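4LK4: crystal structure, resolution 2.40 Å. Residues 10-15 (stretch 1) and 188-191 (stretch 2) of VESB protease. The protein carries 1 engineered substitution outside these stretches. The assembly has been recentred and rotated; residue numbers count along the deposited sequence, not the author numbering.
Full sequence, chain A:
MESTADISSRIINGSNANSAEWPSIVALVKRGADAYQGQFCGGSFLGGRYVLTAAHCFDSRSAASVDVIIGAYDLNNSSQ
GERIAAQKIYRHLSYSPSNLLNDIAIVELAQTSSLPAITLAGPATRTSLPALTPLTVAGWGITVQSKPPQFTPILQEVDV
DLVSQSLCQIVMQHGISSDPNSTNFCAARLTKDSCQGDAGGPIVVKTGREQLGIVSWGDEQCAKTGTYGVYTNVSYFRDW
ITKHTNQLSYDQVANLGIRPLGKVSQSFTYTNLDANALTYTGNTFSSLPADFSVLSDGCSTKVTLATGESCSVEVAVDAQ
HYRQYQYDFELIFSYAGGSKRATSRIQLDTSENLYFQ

Stretch 1 10-15: RIINGS
Stretch 2, residues 188-191: ARLT

No direct hydrogen bond joins these two stretches; a single water does the polar work, its O 2.9 Å from Ile12 O, to which it donates, and 2.7 Å from Leu190 N, from which it accepts. The rule is economical: one water can satisfy a carbonyl and an amide together.

Ile11 to Gly14 form an irregular segment, with Ile12 at phi/psi -78/-44 and Asn13 at -102/155. Across from it, a strand arriving through Ala188 gives way to a loop, Leu190 at -93/5. Ile12 CA sits 5.8 Å from Leu190 CA, and Asn13 CA 7.1 Å from Thr191 CA, so numbering rises together across this short register.

Leu190 (chi1 m, chi2 t) points toward stretch 1 and gives up the largest area. Its CD1 lies 3.7 Å from Ile12 CG1 (chi1 m, chi2 137°), an apolar contact, and 3.6 Å from Arg10 CZ (chi1 t, chi2 140°, chi3 t, chi4 67°), over one face of the guanidinium. The N-H groups lie in its plane, leaving that face free for a methyl; Arg10 NH1 and NH2 bond elsewhere in the structure.

Thr191 (chi1 p) also points toward stretch 1. Its CG2 lies 3.7 Å from Ile12 CG2, methyl against methyl, and 3.7 Å from Asn13 ND2 (chi1 m, chi2 102°), a van der Waals contact. Arg189 (m, t, p) only grazes Gly14, NH2 to N at 4.5 Å.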

# COMPACT_ATOMS: atom_id res chain seq x y z
N ARG A 10 -9.25 17.70 -22.66
CA ARG A 10 -9.87 17.60 -21.30
C ARG A 10 -10.89 16.46 -21.30
O ARG A 10 -11.95 16.54 -21.90
CB ARG A 10 -10.52 18.94 -20.94
CG ARG A 10 -10.58 19.27 -19.45
CD ARG A 10 -10.28 20.76 -19.22
NE ARG A 10 -10.87 21.36 -18.01
CZ ARG A 10 -10.54 21.06 -16.75
NH1 ARG A 10 -9.65 20.10 -16.45
NH2 ARG A 10 -11.14 21.73 -15.76
N ILE A 11 -10.54 15.38 -20.61
CA ILE A 11 -11.36 14.18 -20.60
C ILE A 11 -12.40 14.35 -19.50
O ILE A 11 -12.20 13.98 -18.37
CB ILE A 11 -10.51 12.92 -20.34
CG1 ILE A 11 -9.30 12.87 -21.31
CG2 ILE A 11 -11.38 11.68 -20.50
CD1 ILE A 11 -7.99 12.45 -20.67
N ILE A 12 -13.52 14.93 -19.87
CA ILE A 12 -14.51 15.42 -18.92
C ILE A 12 -15.33 14.25 -18.38
O ILE A 12 -15.58 14.14 -17.18
CB ILE A 12 -15.36 16.51 -19.63
CG1 ILE A 12 -14.58 17.84 -19.59
CG2 ILE A 12 -16.73 16.68 -19.00
CD1 ILE A 12 -14.61 18.63 -20.88
N ASN A 13 -15.74 13.37 -19.28
CA ASN A 13 -16.40 12.12 -18.91
C ASN A 13 -15.36 11.03 -19.03
O ASN A 13 -14.38 11.14 -19.78
CB ASN A 13 -17.57 11.81 -19.86
CG ASN A 13 -18.61 12.91 -19.90
OD1 ASN A 13 -18.66 13.71 -20.82
ND2 ASN A 13 -19.43 12.96 -18.87
N GLY A 14 -15.56 9.97 -18.29
CA GLY A 14 -14.64 8.85 -18.34
C GLY A 14 -14.69 8.28 -19.73
O GLY A 14 -15.71 8.40 -20.41
N SER A 15 -13.60 7.62 -20.12
CA SER A 15 -13.43 7.17 -21.48
C SER A 15 -12.40 6.04 -21.51
O SER A 15 -11.48 6.02 -20.71
CB SER A 15 -12.97 8.37 -22.33
OG SER A 15 -12.36 7.96 -23.54
N ALA A 188 -12.06 16.97 -7.98
CA ALA A 188 -13.43 17.00 -8.43
C ALA A 188 -13.56 16.64 -9.87
O ALA A 188 -12.80 17.10 -10.73
CB ALA A 188 -14.02 18.39 -8.20
N ARG A 189 -14.57 15.83 -10.14
CA ARG A 189 -14.98 15.56 -11.50
C ARG A 189 -15.78 16.69 -12.08
O ARG A 189 -16.35 17.48 -11.35
CB ARG A 189 -15.73 14.27 -11.56
CG ARG A 189 -14.65 13.21 -11.51
CD ARG A 189 -15.17 11.84 -11.37
NE ARG A 189 -15.93 11.46 -12.55
CZ ARG A 189 -16.08 10.20 -12.90
NH1 ARG A 189 -15.47 9.26 -12.15
NH2 ARG A 189 -16.82 9.90 -13.97
N LEU A 190 -15.77 16.78 -13.40
CA LEU A 190 -16.35 17.93 -14.04
C LEU A 190 -17.81 17.70 -14.42
O LEU A 190 -18.39 18.56 -15.01
CB LEU A 190 -15.51 18.34 -15.24
CG LEU A 190 -13.99 18.31 -14.99
CD1 LEU A 190 -13.22 18.66 -16.26
CD2 LEU A 190 -13.59 19.22 -13.85
N THR A 191 -18.40 16.55 -14.03
CA THR A 191 -19.83 16.27 -14.21
C THR A 191 -20.47 15.58 -12.98
O THR A 191 -21.64 15.12 -13.02
CB THR A 191 -20.04 15.35 -15.42
OG1 THR A 191 -19.38 14.12 -15.14
CG2 THR A 191 -19.48 15.96 -16.71
O HOH W 1 -14.48 14.80 -14.60